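Local structure of HslVU complex proteolytic subunit, putative (4HNZ) at residues 3-8 with 101-106; 12-17 with 94-99. The protein forms the proteolytic core of the mitochondrial HslVU complex, a proteasome-like threonine protease that hydrolyses proteins unfolded by its partner HslU. All coordinates share one frame; numbering follows the deposited sequence.

Interaction 1: residues 3-8 with 101-106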
loop_
_atom_site.group_PDB
_atom_site.type_symbol
_atom_site.label_atom_id
_atom_site.label_comp_id
_atom_site.label_asym_id
_atom_site.label_seq_id
_atom_site.Cartn_x
_atom_site.Cartn_y
_atom_site.Cartn_z
ATOM N N ILE A 3 -6.491 28.818 15.110
ATOM C CA ILE A 3 -6.158 30.183 15.050
ATOM C C ILE A 3 -7.294 30.859 14.302
ATOM O O ILE A 3 -7.657 30.433 13.200
ATOM C CB ILE A 3 -4.862 30.464 14.257
ATOM C CG1 ILE A 3 -3.736 29.528 14.618
ATOM C CG2 ILE A 3 -4.403 31.901 14.455
ATOM C CD1 ILE A 3 -3.262 29.667 16.012
ATOM N N LEU A 4 -7.813 31.949 14.865
ATOM C CA LEU A 4 -8.962 32.635 14.313
ATOM C C LEU A 4 -8.739 34.113 14.355
ATOM O O LEU A 4 -8.294 34.680 15.376
ATOM C CB LEU A 4 -10.182 32.289 15.119
ATOM C CG LEU A 4 -11.409 33.106 14.799
ATOM C CD1 LEU A 4 -11.918 32.762 13.420
ATOM C CD2 LEU A 4 -12.527 32.882 15.805
ATOM N N SER A 5 -9.050 34.774 13.256
ATOM C CA SER A 5 -9.013 36.240 13.184
ATOM C C SER A 5 -10.386 36.746 12.760
ATOM O O SER A 5 -10.962 36.255 11.803
ATOM C CB SER A 5 -7.979 36.692 12.147
ATOM O OG SER A 5 -7.975 38.110 12.011
ATOM N N VAL A 6 -10.896 37.756 13.456
ATOM C CA VAL A 6 -12.130 38.422 13.092
ATOM C C VAL A 6 -11.934 39.948 13.046
ATOM O O VAL A 6 -11.433 40.525 13.995
ATOM C CB VAL A 6 -13.205 38.166 14.158
ATOM C CG1 VAL A 6 -14.504 38.813 13.772
ATOM C CG2 VAL A 6 -13.386 36.661 14.376
ATOM N N ARG A 7 -12.288 40.552 11.930
ATOM C CA ARG A 7 -12.269 41.967 11.773
ATOM C C ARG A 7 -13.723 42.407 11.722
ATOM O O ARG A 7 -14.469 41.963 10.866
ATOM C CB ARG A 7 -11.537 42.361 10.466
ATOM C CG ARG A 7 -11.539 43.853 10.157
ATOM C CD ARG A 7 -10.701 44.211 8.903
ATOM N NE ARG A 7 -9.266 44.158 9.193
ATOM C CZ ARG A 7 -8.457 43.130 8.914
ATOM N NH1 ARG A 7 -8.920 42.050 8.282
ATOM N NH2 ARG A 7 -7.159 43.161 9.279
ATOM N N LYS A 8 -14.099 43.299 12.615
ATOM C CA LYS A 8 -15.391 43.955 12.542
ATOM C C LYS A 8 -15.278 45.420 13.005
ATOM O O LYS A 8 -14.798 45.696 14.105
ATOM C CB LYS A 8 -16.442 43.236 13.391
ATOM C CG LYS A 8 -17.839 43.862 13.324
ATOM C CD LYS A 8 -18.813 43.098 14.202
ATOM C CE LYS A 8 -20.264 43.518 14.027
ATOM N NZ LYS A 8 -21.212 42.462 14.557
ATOM N N GLU A 101 -5.147 46.979 8.801
ATOM C CA GLU A 101 -5.743 47.010 7.461
ATOM C C GLU A 101 -6.047 45.629 6.868
ATOM O O GLU A 101 -7.125 45.431 6.321
ATOM C CB GLU A 101 -4.836 47.778 6.472
ATOM C CG GLU A 101 -4.920 49.296 6.573
ATOM C CD GLU A 101 -4.626 49.800 7.971
ATOM O OE1 GLU A 101 -3.629 49.311 8.568
ATOM O OE2 GLU A 101 -5.425 50.636 8.492
ATOM N N GLU A 102 -5.096 44.699 6.966
ATOM C CA GLU A 102 -5.084 43.491 6.153
ATOM C C GLU A 102 -4.933 42.252 7.012
ATOM O O GLU A 102 -4.209 42.236 8.001
ATOM C CB GLU A 102 -3.915 43.516 5.122
ATOM C CG GLU A 102 -3.865 44.700 4.140
ATOM C CD GLU A 102 -2.476 44.920 3.489
ATOM O OE1 GLU A 102 -1.611 45.639 4.062
ATOM O OE2 GLU A 102 -2.236 44.404 2.366
ATOM N N THR A 103 -5.596 41.181 6.590
ATOM C CA THR A 103 -5.351 39.850 7.099
ATOM C C THR A 103 -5.095 38.875 5.949
ATOM O O THR A 103 -5.880 38.789 4.997
ATOM C CB THR A 103 -6.581 39.324 7.900
ATOM O OG1 THR A 103 -6.964 40.276 8.907
ATOM C CG2 THR A 103 -6.260 38.048 8.561
ATOM N N LEU A 104 -4.059 38.068 6.096
ATOM C CA LEU A 104 -3.751 37.013 5.150
ATOM C C LEU A 104 -3.488 35.698 5.834
ATOM O O LEU A 104 -2.807 35.617 6.834
ATOM C CB LEU A 104 -2.481 37.325 4.352
ATOM C CG LEU A 104 -2.684 38.560 3.541
ATOM C CD1 LEU A 104 -1.803 39.646 4.090
ATOM C CD2 LEU A 104 -2.376 38.302 2.071
ATOM N N GLU A 105 -3.908 34.664 5.154
ATOM C CA GLU A 105 -3.604 33.346 5.523
ATOM C C GLU A 105 -2.671 32.764 4.446
ATOM O O GLU A 105 -2.903 32.890 3.240
ATOM C CB GLU A 105 -4.919 32.557 5.631
ATOM C CG GLU A 105 -4.789 31.056 5.490
ATOM C CD GLU A 105 -6.161 30.340 5.421
ATOM O OE1 GLU A 105 -7.216 31.019 5.638
ATOM O OE2 GLU A 105 -6.149 29.086 5.165
ATOM N N ILE A 106 -1.625 32.099 4.919
ATOM C CA ILE A 106 -0.660 31.445 4.060
ATOM C C ILE A 106 -0.449 30.006 4.505
ATOM O O ILE A 106 -0.180 29.767 5.644
ATOM C CB ILE A 106 0.682 32.155 4.136
ATOM C CG1 ILE A 106 0.480 33.624 3.973
ATOM C CG2 ILE A 106 1.587 31.628 3.045
ATOM C CD1 ILE A 106 1.636 34.448 4.520
HETATM O O HOH W 1 -9.602 39.107 9.957
#

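Interaction 2: residues 12-17 with 94-99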
loop_
_atom_site.group_PDB
_atom_site.type_symbol
_atom_site.label_atom_id
_atom_site.label_comp_id
_atom_site.label_asym_id
_atom_site.label_seq_id
_atom_site.Cartn_x
_atom_site.Cartn_y
_atom_site.Cartn_z
ATOM N N VAL A 12 -9.631 44.469 14.780
ATOM C CA VAL A 12 -9.351 43.102 14.361
ATOM C C VAL A 12 -8.749 42.351 15.560
ATOM O O VAL A 12 -7.895 42.887 16.280
ATOM C CB VAL A 12 -8.440 43.036 13.099
ATOM C CG1 VAL A 12 -7.060 43.628 13.357
ATOM C CG2 VAL A 12 -8.308 41.626 12.613
ATOM N N VAL A 13 -9.197 41.131 15.770
ATOM C CA VAL A 13 -8.627 40.328 16.825
ATOM C C VAL A 13 -8.069 39.056 16.216
ATOM O O VAL A 13 -8.472 38.632 15.136
ATOM C CB VAL A 13 -9.651 40.000 17.939
ATOM C CG1 VAL A 13 -10.271 41.276 18.520
ATOM C CG2 VAL A 13 -10.747 39.095 17.406
ATOM N N LEU A 14 -7.089 38.494 16.910
ATOM C CA LEU A 14 -6.423 37.270 16.541
ATOM C C LEU A 14 -6.314 36.448 17.787
ATOM O O LEU A 14 -5.814 36.899 18.798
ATOM C CB LEU A 14 -5.035 37.568 15.962
ATOM C CG LEU A 14 -4.259 36.349 15.472
ATOM C CD1 LEU A 14 -4.905 35.752 14.241
ATOM C CD2 LEU A 14 -2.794 36.698 15.130
ATOM N N LEU A 15 -6.821 35.225 17.696
ATOM C CA LEU A 15 -6.870 34.364 18.822
ATOM C C LEU A 15 -6.266 33.026 18.429
ATOM O O LEU A 15 -6.469 32.571 17.302
ATOM C CB LEU A 15 -8.305 34.098 19.258
ATOM C CG LEU A 15 -8.914 35.126 20.195
ATOM C CD1 LEU A 15 -9.147 36.405 19.404
ATOM C CD2 LEU A 15 -10.235 34.632 20.795
ATOM N N GLY A 16 -5.602 32.383 19.376
ATOM C CA GLY A 16 -5.079 31.034 19.191
ATOM C C GLY A 16 -5.164 30.205 20.445
ATOM O O GLY A 16 -5.046 30.719 21.546
ATOM N N ASP A 17 -5.365 28.927 20.268
ATOM C CA ASP A 17 -5.394 28.050 21.426
ATOM C C ASP A 17 -3.946 27.777 21.881
ATOM O O ASP A 17 -2.997 28.242 21.264
ATOM C CB ASP A 17 -6.186 26.774 21.148
ATOM C CG ASP A 17 -5.364 25.730 20.452
ATOM O OD1 ASP A 17 -4.897 26.015 19.303
ATOM O OD2 ASP A 17 -5.156 24.623 21.033
ATOM N N SER A 94 0.991 26.597 8.913
ATOM C CA SER A 94 0.123 27.567 8.295
ATOM C C SER A 94 0.191 28.805 9.141
ATOM O O SER A 94 0.420 28.700 10.338
ATOM C CB SER A 94 -1.288 27.050 8.297
ATOM O OG SER A 94 -1.361 26.018 7.363
ATOM N N LEU A 95 -0.033 29.962 8.533
ATOM C CA LEU A 95 0.134 31.290 9.201
ATOM C C LEU A 95 -1.017 32.140 8.920
ATOM O O LEU A 95 -1.577 32.059 7.836
ATOM C CB LEU A 95 1.333 32.035 8.669
ATOM C CG LEU A 95 2.655 31.304 8.730
ATOM C CD1 LEU A 95 3.718 32.165 8.086
ATOM C CD2 LEU A 95 3.082 30.907 10.165
ATOM N N ILE A 96 -1.434 32.893 9.912
ATOM C CA ILE A 96 -2.301 34.042 9.673
ATOM C C ILE A 96 -1.528 35.265 10.098
ATOM O O ILE A 96 -0.991 35.317 11.214
ATOM C CB ILE A 96 -3.590 33.979 10.485
ATOM C CG1 ILE A 96 -4.465 32.857 9.970
ATOM C CG2 ILE A 96 -4.362 35.274 10.319
ATOM C CD1 ILE A 96 -5.769 32.686 10.727
ATOM N N VAL A 97 -1.495 36.260 9.208
ATOM C CA VAL A 97 -0.824 37.532 9.476
ATOM C C VAL A 97 -1.884 38.611 9.509
ATOM O O VAL A 97 -2.578 38.789 8.515
ATOM C CB VAL A 97 0.131 37.962 8.340
ATOM C CG1 VAL A 97 1.206 38.918 8.871
ATOM C CG2 VAL A 97 0.772 36.792 7.687
ATOM N N CYS A 98 -1.877 39.426 10.564
ATOM C CA CYS A 98 -2.744 40.579 10.689
ATOM C C CYS A 98 -2.071 41.900 10.886
ATOM O O CYS A 98 -1.136 42.037 11.661
ATOM C CB CYS A 98 -3.581 40.457 11.951
ATOM S SG CYS A 98 -4.803 39.209 11.805
ATOM N N SER A 99 -2.593 42.877 10.162
ATOM C CA SER A 99 -2.415 44.260 10.498
ATOM C C SER A 99 -3.812 44.816 10.722
ATOM O O SER A 99 -4.820 44.117 10.571
ATOM C CB SER A 99 -1.712 45.011 9.384
ATOM O OG SER A 99 -2.546 45.078 8.264
#

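Interaction 1: residues 3-8 with 101-106
R7 sends CG anti to its own backbone N (chi1 176°) and keeps CD extended, and then a bend at chi3 (-75°) turns the chain as it nears T103, whose OG1 stands beside its backbone N and anti to the carbonyl carbon (chi1 -53°). The guanidinium takes this one oxygen end-on with both terminal nitrogens: NH1 of R7 donates to OG1 of T103 at 2.7 Å, NH2 of R7 to the same OG1 at 2.9 Å. Neither bond is straight, as expected of a fork closing on a single atom, and OG1 sits slightly tilted from the guanidinium plane. Over one face of that plane lies O of E101, offset toward the rim. The two strands belong to different sheets of the sandwich characteristic of the proteasome and other Ntn hydrolases, and the arginine reaches from one sheet to the other at a partly exposed end of the interface. NE of R7 donates to O of A100, so the loop leading into strand 103-107 further fixes the rotation of the group. Deeper in, OG of S5 lies 3.9 Å from CG2 of T103, and a water joins the two side chains, 2.8 Å from OG of S5 and 3.1 Å from OG1 of T103. OG of S5 is also hydrogen-bonded to O of V13 on the adjacent strand.

Interaction 2: residues 12-17 with 94-99
The hydrophobic interior of the Ntn-hydrolase sandwich, where two antiparallel beta sheets face each other between layers of helices, is represented here by V12 and L14 meeting I96 and C98, with the backbone carbonyl of S99 joining at one end. Strands 12-17 and 94-98 lie in separate sheets and run roughly antiparallel, with their axes 8.8 Å apart at closest approach and 152° between their directions. At that spacing side chains bridge most of the gap, the S99 carbonyl O being the backbone atom that takes part. L14 places CG anti to its backbone N (chi1 -177°), and one of its branches does the touching: CD1 of L14 comes within 4.0 Å of CG2 of I96 and within 4.2 Å of SG of C98. L14 and I96 pass alongside one another, pointing opposite ways. V13 and V97 alternate away from the interface, V13 onto helix 145-159 and V97 onto I106 of the neighbouring strand. S5 of strand 3-8 also touches V12, L14 and C98, which makes it a shared neighbour of both strands. The side chain of I96 is about 9 Å from that of T1, the probable catalytic nucleophile, so this end of the apolar layer lies near the probable active site. V12 uses both its branches: CG2 lies 4.3 Å from SG of C98, while CG1 of V12 rests 3.6 Å from the carbonyl O of S99.

From the N terminus, the chain runs through strand 3-8 and turns back along strand 11-22, its antiparallel neighbour, then passes through strand 26-29, strands 35-39 and 42-48 of the second sheet, and helices 50-66 and 71-84. It returns along strand 93-98, which closes the shorter loop at interaction 2; strand 103-107 then closes the longer one at interaction 1. The 12-17/94-99 contact therefore lies within the loop that 3-8 and 101-106 close. Probable backbone hydrogen bonds couple them within each sheet: L4 O with L15 N on one side, L104 O with V97 N on the other. Together they tie the two sheets across the sandwich; the centres of the two interactions lie about 6 Å apart.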